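Local coordinates for glucosamine-6-phosphate deaminase (Thermotoga maritima, PDB 1J5X), which belongs to the SIS-domain proteins and folds into two alpha/beta lobes, each built on a parallel sheet, at residues Gly253-Val258 / Arg280-Ser285; Asp213-Leu218 / Tyr320-Ser325; Lys233-Glu236 / Phe241-Ala244; Leu263-Lys268 / Gln316-Gln321. One frame throughout, in Å; residues are numbered along the deposited sequence.

Along the chain, the first strand of the four-stranded parallel sheet, 214-218, opens the longest loop, which interaction 2 closes when helix 313-326 packs against it. Nested inside that loop, interaction 3 closes a short one, turning from helix 222-238 into strand 241-245 at the sheet edge. Also inside it, interaction 1 opens after interaction 3 has closed and ties the 253-258 turn to helix 273-285. Interaction 4 starts within the loop of interaction 1 and ends beyond it, so these two cross; it joins strand 262-267 to helix 313-326. The centres of interactions 2, 3 and 4 lie within about 10 Å of one another; interaction 1 is about 17 or 18 Å from each.

Interaction 1: residues Gly253-Val258 / Arg280-Ser285; sequences GPKALV and RKELES
K255 NZ meets E282 OE2 at 2.7 Å, a hydrogen-bonded salt bridge between the 3-10 turn 254-257 and the helix 273-285. The two side chains cross at about a right angle, and the ammonium comes to the carboxylate from above its plane, 40° out of it. K255 starts with CG between its backbone N and carbonyl carbon (chi1 60°) and then runs extended, which carries the charge out to the glutamate. Behind the ion pair the contact turns apolar. K255 CB lies 4.4 Å from L283 CD2, and V258 CG2 is 4.5 Å from the same methyl, a loose fit. A second shell positions these groups: R251 forms a salt bridge with E282 OE1, so the carboxylate is held by cations at both oxygens, while Y250 packs against K255, V258 and L283. On the helix itself, S285 OG donates to E282 O at 2.7 Å. L283 also rests on V264 and V290 of the sheet, which places the turn beside a helix that covers strands 262-267 and 289-293. The paired basic partners would probably keep E282 ionised, making charge pairing the specific element of an otherwise loosely packed contact.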
loop_
_atom_site.group_PDB
_atom_site.type_symbol
_atom_site.label_atom_id
_atom_site.label_comp_id
_atom_site.label_asym_id
_atom_site.label_seq_id
_atom_site.Cartn_x
_atom_site.Cartn_y
_atom_site.Cartn_z
ATOM N N GLY A 253 20.184 10.462 9.526
ATOM C CA GLY A 253 21.090 9.856 8.577
ATOM C C GLY A 253 20.736 9.908 7.131
ATOM O O GLY A 253 21.533 10.418 6.307
ATOM N N PRO A 254 19.540 9.418 6.766
ATOM C CA PRO A 254 19.085 9.387 5.387
ATOM C C PRO A 254 19.155 10.730 4.658
ATOM O O PRO A 254 19.434 10.719 3.460
ATOM C CB PRO A 254 17.646 8.888 5.498
ATOM C CG PRO A 254 17.716 7.979 6.733
ATOM C CD PRO A 254 18.499 8.867 7.664
ATOM N N LYS A 255 18.972 11.837 5.374
ATOM C CA LYS A 255 18.921 13.127 4.645
ATOM C C LYS A 255 20.312 13.548 4.132
ATOM O O LYS A 255 20.474 14.555 3.420
ATOM C CB LYS A 255 18.330 14.198 5.515
ATOM C CG LYS A 255 19.090 14.445 6.777
ATOM C CD LYS A 255 18.735 15.812 7.371
ATOM C CE LYS A 255 19.525 16.033 8.632
ATOM N NZ LYS A 255 19.322 17.373 9.310
ATOM N N ALA A 256 21.326 12.781 4.493
ATOM C CA ALA A 256 22.654 13.096 3.971
ATOM C C ALA A 256 22.616 13.098 2.435
ATOM O O ALA A 256 23.414 13.824 1.781
ATOM C CB ALA A 256 23.713 12.036 4.479
ATOM N N LEU A 257 21.730 12.310 1.830
ATOM C CA LEU A 257 21.661 12.240 0.375
ATOM C C LEU A 257 20.930 13.383 -0.283
ATOM O O LEU A 257 20.924 13.493 -1.524
ATOM C CB LEU A 257 20.931 11.009 -0.093
ATOM C CG LEU A 257 21.586 9.675 0.115
ATOM C CD1 LEU A 257 20.695 8.633 -0.466
ATOM C CD2 LEU A 257 22.945 9.669 -0.561
ATOM N N VAL A 258 20.311 14.222 0.529
ATOM C CA VAL A 258 19.492 15.266 -0.105
ATOM C C VAL A 258 20.286 16.318 -0.888
ATOM O O VAL A 258 21.281 16.844 -0.395
ATOM C CB VAL A 258 18.653 16.076 0.888
ATOM C CG1 VAL A 258 17.846 17.174 0.097
ATOM C CG2 VAL A 258 17.615 15.147 1.617
ATOM N N ARG A 280 9.763 19.941 6.424
ATOM C CA ARG A 280 9.664 20.395 5.059
ATOM C C ARG A 280 10.645 21.557 4.821
ATOM O O ARG A 280 11.443 21.500 3.869
ATOM C CB ARG A 280 8.239 20.890 4.765
ATOM C CG ARG A 280 8.115 21.589 3.421
ATOM C CD ARG A 280 6.665 21.860 3.023
ATOM N NE ARG A 280 6.640 22.419 1.669
ATOM C CZ ARG A 280 5.698 22.206 0.755
ATOM N NH1 ARG A 280 4.646 21.429 0.997
ATOM N NH2 ARG A 280 5.819 22.777 -0.434
ATOM N N LYS A 281 10.605 22.569 5.688
ATOM C CA LYS A 281 11.478 23.745 5.474
ATOM C C LYS A 281 12.946 23.311 5.542
ATOM O O LYS A 281 13.781 23.778 4.764
ATOM C CB LYS A 281 11.207 24.845 6.519
ATOM C CG LYS A 281 11.418 24.437 7.984
ATOM C CD LYS A 281 12.914 24.347 8.394
ATOM C CE LYS A 281 13.160 23.703 9.770
ATOM N NZ LYS A 281 12.601 24.496 10.884
ATOM N N GLU A 282 13.251 22.381 6.451
ATOM C CA GLU A 282 14.627 21.910 6.579
ATOM C C GLU A 282 15.079 21.195 5.290
ATOM O O GLU A 282 16.117 21.538 4.704
ATOM C CB GLU A 282 14.746 21.037 7.827
ATOM C CG GLU A 282 16.161 20.496 8.078
ATOM C CD GLU A 282 16.217 19.495 9.211
ATOM O OE1 GLU A 282 15.663 19.785 10.280
ATOM O OE2 GLU A 282 16.827 18.418 9.027
ATOM N N LEU A 283 14.295 20.248 4.792
ATOM C CA LEU A 283 14.664 19.563 3.582
ATOM C C LEU A 283 14.746 20.526 2.393
ATOM O O LEU A 283 15.590 20.369 1.494
ATOM C CB LEU A 283 13.655 18.457 3.262
ATOM C CG LEU A 283 13.536 17.432 4.393
ATOM C CD1 LEU A 283 12.603 16.314 3.973
ATOM C CD2 LEU A 283 14.926 16.921 4.757
ATOM N N GLU A 284 13.845 21.510 2.368
ATOM C CA GLU A 284 13.842 22.488 1.271
ATOM C C GLU A 284 15.161 23.278 1.283
ATOM O O GLU A 284 15.748 23.550 0.239
ATOM C CB GLU A 284 12.605 23.433 1.417
ATOM C CG GLU A 284 11.314 22.812 0.798
ATOM C CD GLU A 284 10.025 23.614 1.058
ATOM O OE1 GLU A 284 10.052 24.476 1.924
ATOM O OE2 GLU A 284 8.996 23.340 0.395
ATOM N N SER A 285 15.633 23.614 2.462
ATOM C CA SER A 285 16.863 24.382 2.565
ATOM C C SER A 285 18.078 23.574 2.145
ATOM O O SER A 285 19.158 24.145 1.939
ATOM C CB SER A 285 17.042 24.906 3.988
ATOM O OG SER A 285 17.512 23.883 4.866
#

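Interaction 2: residues Asp213-Leu218 / Tyr320-Ser325; sequences DHFVFL and YQKAIS
K322 NZ is gripped by several acceptors at once: it donates to D213 OD1 at 3.1 Å in a salt bridge, and also to the backbone oxygens H212 O and L209 O. The aspartate oxygen is met from well above the carboxylate plane, 59° out of it, and the two side chains cross at about a right angle. D213 OD1 is itself shared, since R326, one turn further along the same helix, forms a salt bridge with it. Two basic side chains from helix 313-326 thus converge on one oxygen just before strand 214-218, which would probably stabilise the charged carboxylate.

The lysine reaches this spot by a bend. Its CG is anti to the backbone N (chi1 175°), the chain kinks at chi2 (73°), and the remaining torsions are extended. The bent part lies beside F215: the ring atom F215 CZ is 3.9 Å from both K322 CG and K322 CD, and K322 CB is 4.2 Å from the same ring atom. The ring and the aliphatic chain run obliquely to each other.

This is the helix-on-sheet packing of an alpha/beta lobe, with helix 313-326 lying over one side of the four-stranded parallel sheet. F215 belongs to an inner strand of that sheet, and its ring also packs on C234 of helix 222-238 and on L263 of strand 262-267.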
loop_
_atom_site.group_PDB
_atom_site.type_symbol
_atom_site.label_atom_id
_atom_site.label_comp_id
_atom_site.label_asym_id
_atom_site.label_seq_id
_atom_site.Cartn_x
_atom_site.Cartn_y
_atom_site.Cartn_z
ATOM N N ASP A 213 15.539 12.855 -9.658
ATOM C CA ASP A 213 15.826 11.447 -9.852
ATOM C C ASP A 213 16.040 10.682 -8.546
ATOM O O ASP A 213 16.629 9.606 -8.558
ATOM C CB ASP A 213 17.065 11.259 -10.724
ATOM C CG ASP A 213 16.788 11.523 -12.164
ATOM O OD1 ASP A 213 16.032 10.762 -12.809
ATOM O OD2 ASP A 213 17.328 12.532 -12.664
ATOM N N HIS A 214 15.580 11.255 -7.444
ATOM C CA HIS A 214 15.708 10.619 -6.112
ATOM C C HIS A 214 14.377 10.905 -5.416
ATOM O O HIS A 214 14.123 12.075 -5.047
ATOM C CB HIS A 214 16.788 11.294 -5.317
ATOM C CG HIS A 214 16.938 10.744 -3.938
ATOM N ND1 HIS A 214 17.524 11.452 -2.923
ATOM C CD2 HIS A 214 16.566 9.557 -3.406
ATOM C CE1 HIS A 214 17.511 10.731 -1.812
ATOM N NE2 HIS A 214 16.935 9.577 -2.081
ATOM N N PHE A 215 13.565 9.860 -5.254
ATOM C CA PHE A 215 12.255 10.021 -4.594
ATOM C C PHE A 215 12.304 9.456 -3.163
ATOM O O PHE A 215 12.776 8.318 -2.958
ATOM C CB PHE A 215 11.183 9.260 -5.355
ATOM C CG PHE A 215 10.943 9.743 -6.770
ATOM C CD1 PHE A 215 11.464 10.961 -7.212
ATOM C CD2 PHE A 215 10.191 8.988 -7.624
ATOM C CE1 PHE A 215 11.209 11.386 -8.530
ATOM C CE2 PHE A 215 9.916 9.396 -8.945
ATOM C CZ PHE A 215 10.437 10.596 -9.389
ATOM N N VAL A 216 11.738 10.207 -2.210
ATOM C CA VAL A 216 11.726 9.810 -0.794
ATOM C C VAL A 216 10.258 9.886 -0.356
ATOM O O VAL A 216 9.594 10.896 -0.655
ATOM C CB VAL A 216 12.578 10.798 0.006
ATOM C CG1 VAL A 216 12.480 10.546 1.518
ATOM C CG2 VAL A 216 14.064 10.720 -0.472
ATOM N N PHE A 217 9.748 8.825 0.277
ATOM C CA PHE A 217 8.357 8.763 0.748
ATOM C C PHE A 217 8.363 8.662 2.268
ATOM O O PHE A 217 8.925 7.727 2.841
ATOM C CB PHE A 217 7.700 7.581 0.047
ATOM C CG PHE A 217 7.649 7.774 -1.449
ATOM C CD1 PHE A 217 6.633 8.542 -1.987
ATOM C CD2 PHE A 217 8.634 7.234 -2.301
ATOM C CE1 PHE A 217 6.539 8.787 -3.374
ATOM C CE2 PHE A 217 8.578 7.471 -3.701
ATOM C CZ PHE A 217 7.524 8.239 -4.236
ATOM N N LEU A 218 7.746 9.644 2.941
ATOM C CA LEU A 218 7.781 9.687 4.397
ATOM C C LEU A 218 6.398 9.550 4.994
ATOM O O LEU A 218 5.472 10.172 4.497
ATOM C CB LEU A 218 8.381 11.034 4.846
ATOM C CG LEU A 218 9.792 11.435 4.381
ATOM C CD1 LEU A 218 10.236 12.743 5.155
ATOM C CD2 LEU A 218 10.782 10.271 4.761
ATOM N N TYR A 320 3.882 6.935 -12.838
ATOM C CA TYR A 320 3.427 6.950 -14.231
ATOM C C TYR A 320 3.995 8.157 -14.986
ATOM O O TYR A 320 4.644 8.030 -16.040
ATOM C CB TYR A 320 1.920 6.962 -14.290
ATOM C CG TYR A 320 1.434 6.904 -15.725
ATOM C CD1 TYR A 320 1.293 8.064 -16.483
ATOM C CD2 TYR A 320 1.196 5.672 -16.340
ATOM C CE1 TYR A 320 0.921 7.992 -17.829
ATOM C CE2 TYR A 320 0.836 5.591 -17.677
ATOM C CZ TYR A 320 0.703 6.749 -18.416
ATOM O OH TYR A 320 0.374 6.631 -19.774
ATOM N N GLN A 321 3.779 9.332 -14.441
ATOM C CA GLN A 321 4.261 10.526 -15.106
ATOM C C GLN A 321 5.771 10.519 -15.252
ATOM O O GLN A 321 6.305 10.992 -16.276
ATOM C CB GLN A 321 3.783 11.794 -14.349
ATOM C CG GLN A 321 2.235 11.961 -14.412
ATOM C CD GLN A 321 1.758 13.338 -13.923
ATOM O OE1 GLN A 321 2.682 14.283 -13.830
ATOM N NE2 GLN A 321 0.569 13.528 -13.612
ATOM N N LYS A 322 6.482 9.992 -14.248
ATOM C CA LYS A 322 7.938 9.984 -14.342
ATOM C C LYS A 322 8.395 9.024 -15.421
ATOM O O LYS A 322 9.429 9.282 -16.076
ATOM C CB LYS A 322 8.620 9.580 -13.016
ATOM C CG LYS A 322 10.157 9.449 -13.099
ATOM C CD LYS A 322 10.892 10.792 -13.213
ATOM C CE LYS A 322 12.398 10.557 -13.412
ATOM N NZ LYS A 322 13.215 11.794 -13.417
ATOM N N ALA A 323 7.680 7.924 -15.601
ATOM C CA ALA A 323 8.095 6.986 -16.627
ATOM C C ALA A 323 7.950 7.653 -18.011
ATOM O O ALA A 323 8.825 7.530 -18.878
ATOM C CB ALA A 323 7.262 5.776 -16.578
ATOM N N ILE A 324 6.840 8.365 -18.198
ATOM C CA ILE A 324 6.572 9.030 -19.481
ATOM C C ILE A 324 7.691 10.005 -19.734
ATOM O O ILE A 324 8.220 10.085 -20.850
ATOM C CB ILE A 324 5.195 9.786 -19.449
ATOM C CG1 ILE A 324 4.064 8.775 -19.290
ATOM C CG2 ILE A 324 4.976 10.610 -20.766
ATOM C CD1 ILE A 324 4.179 7.576 -20.163
ATOM N N SER A 325 8.042 10.721 -18.677
ATOM C CA SER A 325 9.109 11.696 -18.657
ATOM C C SER A 325 10.450 11.122 -19.144
ATOM O O SER A 325 11.205 11.788 -19.871
ATOM C CB SER A 325 9.256 12.191 -17.235
ATOM O OG SER A 325 10.218 13.211 -17.120
#

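Interaction 3: residues Lys233-Glu236 / Phe241-Ala244; sequences KCIE and FSEA
S242 turns its CB toward helix 222-238 and is met there by two neighbouring residues, C234 and I235. The buried part of the contact is on the cysteine side, where C234 CB lies 3.4 Å from S242 OG. It is the methylene that touches the hydroxyl: the sulfur stands beside the backbone N (chi1 -66°), and SG packs instead on L318 and the backbone N of G319 in helix 313-326. The C234 side chain also rests on F215 and F217 of strand 214-218.

I235 forms the solvent side. It is exposed, and its CG1 branch lies along the serine at the wider spacing of 3.9 Å from I235 CG1 to S242 CB. Its end methyl still comes close, reaching past to the strand backbone, I235 CD1 to S242 O being 3.5 Å. The side chain thus borders the outermost strand.

The pair sits in the beta-alpha-beta unit formed by strand 214-218, helix 222-238 and strand 241-245, just where the helix returns to the sheet; the CA atoms of I235 and F241 are 6.1 Å apart. S242 OG is hydrogen-bonded to T240 O in the connecting turn, which accounts for its polar end. Between helix and strand the contact therefore rests on van der Waals packing, with carbon atoms of C234 and I235 set against a serine whose hydroxyl is satisfied locally by the turn.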
loop_
_atom_site.group_PDB
_atom_site.type_symbol
_atom_site.label_atom_id
_atom_site.label_comp_id
_atom_site.label_asym_id
_atom_site.label_seq_id
_atom_site.Cartn_x
_atom_site.Cartn_y
_atom_site.Cartn_z
ATOM N N LYS A 233 6.205 1.550 -6.225
ATOM C CA LYS A 233 5.553 1.916 -7.495
ATOM C C LYS A 233 6.507 2.719 -8.362
ATOM O O LYS A 233 6.556 2.504 -9.584
ATOM C CB LYS A 233 4.287 2.760 -7.256
ATOM C CG LYS A 233 3.230 2.190 -6.306
ATOM C CD LYS A 233 2.557 0.910 -6.779
ATOM C CE LYS A 233 3.452 -0.380 -6.587
ATOM N NZ LYS A 233 2.604 -1.637 -6.443
ATOM N N CYS A 234 7.242 3.645 -7.775
ATOM C CA CYS A 234 8.143 4.447 -8.596
ATOM C C CYS A 234 9.351 3.687 -9.032
ATOM O O CYS A 234 9.943 4.016 -10.078
ATOM C CB CYS A 234 8.569 5.694 -7.897
ATOM S SG CYS A 234 7.085 6.794 -7.669
ATOM N N ILE A 235 9.720 2.670 -8.259
ATOM C CA ILE A 235 10.868 1.863 -8.670
ATOM C C ILE A 235 10.446 1.038 -9.847
ATOM O O ILE A 235 11.108 1.080 -10.888
ATOM C CB ILE A 235 11.366 0.918 -7.504
ATOM C CG1 ILE A 235 12.093 1.754 -6.450
ATOM C CG2 ILE A 235 12.268 -0.189 -8.073
ATOM C CD1 ILE A 235 12.248 1.074 -5.000
ATOM N N GLU A 236 9.333 0.329 -9.730
ATOM C CA GLU A 236 8.892 -0.516 -10.792
ATOM C C GLU A 236 8.443 0.227 -12.052
ATOM O O GLU A 236 8.803 -0.154 -13.179
ATOM C CB GLU A 236 7.731 -1.388 -10.369
ATOM C CG GLU A 236 8.018 -2.423 -9.273
ATOM C CD GLU A 236 6.739 -3.153 -8.836
ATOM O OE1 GLU A 236 5.692 -2.480 -8.666
ATOM O OE2 GLU A 236 6.749 -4.380 -8.631
ATOM N N PHE A 241 15.310 5.568 -8.350
ATOM C CA PHE A 241 15.751 5.144 -7.035
ATOM C C PHE A 241 14.760 5.830 -6.077
ATOM O O PHE A 241 14.624 7.061 -6.092
ATOM C CB PHE A 241 17.187 5.636 -6.755
ATOM N N SER A 242 14.063 5.027 -5.274
ATOM C CA SER A 242 13.093 5.561 -4.328
ATOM C C SER A 242 13.241 4.822 -3.014
ATOM O O SER A 242 13.572 3.619 -3.016
ATOM C CB SER A 242 11.691 5.313 -4.837
ATOM O OG SER A 242 11.483 5.816 -6.159
ATOM N N GLU A 243 12.913 5.503 -1.937
ATOM C CA GLU A 243 13.042 4.914 -0.620
ATOM C C GLU A 243 11.994 5.488 0.331
ATOM O O GLU A 243 11.489 6.597 0.123
ATOM C CB GLU A 243 14.422 5.167 -0.032
ATOM C CG GLU A 243 14.833 6.622 -0.008
ATOM C CD GLU A 243 16.316 6.857 0.398
ATOM O OE1 GLU A 243 17.003 5.970 1.004
ATOM O OE2 GLU A 243 16.801 7.971 0.160
ATOM N N ALA A 244 11.701 4.712 1.375
ATOM C CA ALA A 244 10.704 5.145 2.347
ATOM C C ALA A 244 11.226 5.122 3.785
ATOM O O ALA A 244 12.022 4.271 4.116
ATOM C CB ALA A 244 9.511 4.275 2.204
#

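Interaction 4: residues Leu263-Lys268 / Gln316-Gln321; sequences LVFMQK and QILGYQ
L318 lays its CD2 methyl over one face of the F265 ring, in a CH-pi contact 4.2 Å from the ring centroid and 25° off the ring normal. The methyl stands 3.8 Å above the ring plane and is displaced toward the rim, which agrees with its nearest ring atom being F265 CZ. The other methyl of the leucine turns to L263, where the two side chains meet tip to tip: L318 CD1 is 3.6 Å from L263 CD2, and L318 CD2 is 3.8 Å from that same L263 methyl. Both leucines have CG anti to the backbone N (chi1 175° in each), which extends the branched ends toward each other across the interface.

L263 and F265, two residues apart on strand 262-267, project from the same side of the parallel sheet, onto which helix 313-326 packs; V264, between them, faces the opposite helix layer and touches L283. This two-sided burial marks a three-layer alpha/beta sandwich. F215 and L209 also pack on the L318 side chain, while F265 leans on L291 of the neighbouring strand and L263 on T289.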
loop_
_atom_site.group_PDB
_atom_site.type_symbol
_atom_site.label_atom_id
_atom_site.label_comp_id
_atom_site.label_asym_id
_atom_site.label_seq_id
_atom_site.Cartn_x
_atom_site.Cartn_y
_atom_site.Cartn_z
ATOM N N LEU A 263 13.079 14.522 -4.456
ATOM C CA LEU A 263 11.645 14.841 -4.375
ATOM C C LEU A 263 11.092 14.056 -3.168
ATOM O O LEU A 263 11.228 12.838 -3.125
ATOM C CB LEU A 263 10.913 14.381 -5.647
ATOM C CG LEU A 263 9.368 14.518 -5.716
ATOM C CD1 LEU A 263 8.981 15.976 -5.542
ATOM C CD2 LEU A 263 8.826 13.989 -7.012
ATOM N N VAL A 264 10.456 14.764 -2.221
ATOM C CA VAL A 264 9.918 14.111 -1.024
ATOM C C VAL A 264 8.386 14.162 -1.023
ATOM O O VAL A 264 7.820 15.228 -1.254
ATOM C CB VAL A 264 10.433 14.835 0.247
ATOM C CG1 VAL A 264 9.894 14.120 1.536
ATOM C CG2 VAL A 264 11.959 14.893 0.244
ATOM N N PHE A 265 7.704 13.032 -0.782
ATOM C CA PHE A 265 6.242 13.037 -0.669
ATOM C C PHE A 265 6.050 12.673 0.784
ATOM O O PHE A 265 6.467 11.595 1.232
ATOM C CB PHE A 265 5.583 11.975 -1.509
ATOM C CG PHE A 265 5.168 12.446 -2.876
ATOM C CD1 PHE A 265 5.933 13.397 -3.564
ATOM C CD2 PHE A 265 4.083 11.877 -3.515
ATOM C CE1 PHE A 265 5.583 13.766 -4.907
ATOM C CE2 PHE A 265 3.739 12.255 -4.872
ATOM C CZ PHE A 265 4.519 13.203 -5.524
HETATM N N MSE A 266 5.469 13.595 1.531
HETATM C CA MSE A 266 5.282 13.437 2.938
HETATM C C MSE A 266 3.795 13.223 3.251
HETATM O O MSE A 266 2.945 14.057 2.881
HETATM C CB MSE A 266 5.790 14.702 3.640
HETATM C CG MSE A 266 5.718 14.602 5.164
HETATM SE SE MSE A 266 6.446 16.227 6.027
HETATM C CE MSE A 266 7.666 16.784 4.665
ATOM N N GLN A 267 3.488 12.118 3.936
ATOM C CA GLN A 267 2.084 11.801 4.316
ATOM C C GLN A 267 1.786 12.480 5.643
ATOM O O GLN A 267 2.300 12.070 6.702
ATOM C CB GLN A 267 1.917 10.321 4.518
ATOM C CG GLN A 267 2.273 9.469 3.273
ATOM C CD GLN A 267 1.326 9.641 2.087
ATOM O OE1 GLN A 267 0.150 9.986 2.244
ATOM N NE2 GLN A 267 1.833 9.356 0.869
ATOM N N LYS A 268 0.980 13.547 5.613
ATOM C CA LYS A 268 0.664 14.254 6.880
ATOM C C LYS A 268 -0.230 13.430 7.822
ATOM O O LYS A 268 -1.114 12.762 7.365
ATOM C CB LYS A 268 -0.086 15.552 6.571
ATOM C CG LYS A 268 0.713 16.545 5.697
ATOM C CD LYS A 268 -0.038 17.947 5.543
ATOM C CE LYS A 268 0.007 18.698 6.877
ATOM N NZ LYS A 268 1.403 19.100 7.265
ATOM N N GLN A 316 1.528 6.519 -7.311
ATOM C CA GLN A 316 1.279 5.755 -8.554
ATOM C C GLN A 316 1.273 6.754 -9.738
ATOM O O GLN A 316 1.725 6.436 -10.812
ATOM C CB GLN A 316 -0.084 5.119 -8.541
ATOM C CG GLN A 316 -0.301 4.008 -7.506
ATOM C CD GLN A 316 -1.771 3.612 -7.430
ATOM O OE1 GLN A 316 -2.432 3.570 -8.425
ATOM N NE2 GLN A 316 -2.277 3.309 -6.237
ATOM N N ILE A 317 0.687 7.938 -9.520
ATOM C CA ILE A 317 0.651 8.971 -10.559
ATOM C C ILE A 317 2.065 9.527 -10.790
ATOM O O ILE A 317 2.454 9.787 -11.937
ATOM C CB ILE A 317 -0.379 10.118 -10.166
ATOM C CG1 ILE A 317 -1.787 9.559 -10.235
ATOM C CG2 ILE A 317 -0.196 11.374 -11.062
ATOM C CD1 ILE A 317 -2.896 10.555 -9.680
ATOM N N LEU A 318 2.835 9.696 -9.724
ATOM C CA LEU A 318 4.202 10.162 -9.865
ATOM C C LEU A 318 4.957 9.117 -10.692
ATOM O O LEU A 318 5.657 9.461 -11.660
ATOM C CB LEU A 318 4.875 10.296 -8.501
ATOM C CG LEU A 318 6.368 10.668 -8.563
ATOM C CD1 LEU A 318 6.601 12.096 -9.200
ATOM C CD2 LEU A 318 6.885 10.691 -7.149
ATOM N N GLY A 319 4.766 7.845 -10.352
ATOM C CA GLY A 319 5.507 6.809 -11.063
ATOM C C GLY A 319 5.177 6.854 -12.551
ATOM O O GLY A 319 6.082 6.782 -13.427
ATOM N N TYR A 320 3.882 6.935 -12.838
ATOM C CA TYR A 320 3.427 6.950 -14.231
ATOM C C TYR A 320 3.995 8.157 -14.986
ATOM O O TYR A 320 4.644 8.030 -16.040
ATOM C CB TYR A 320 1.920 6.962 -14.290
ATOM C CG TYR A 320 1.434 6.904 -15.725
ATOM C CD1 TYR A 320 1.293 8.064 -16.483
ATOM C CD2 TYR A 320 1.196 5.672 -16.340
ATOM C CE1 TYR A 320 0.921 7.992 -17.829
ATOM C CE2 TYR A 320 0.836 5.591 -17.677
ATOM C CZ TYR A 320 0.703 6.749 -18.416
ATOM O OH TYR A 320 0.374 6.631 -19.774
ATOM N N GLN A 321 3.779 9.332 -14.441
ATOM C CA GLN A 321 4.261 10.526 -15.106
ATOM C C GLN A 321 5.771 10.519 -15.252
ATOM O O GLN A 321 6.305 10.992 -16.276
ATOM C CB GLN A 321 3.783 11.794 -14.349
ATOM C CG GLN A 321 2.235 11.961 -14.412
ATOM C CD GLN A 321 1.758 13.338 -13.923
ATOM O OE1 GLN A 321 2.682 14.283 -13.830
ATOM N NE2 GLN A 321 0.569 13.528 -13.612
#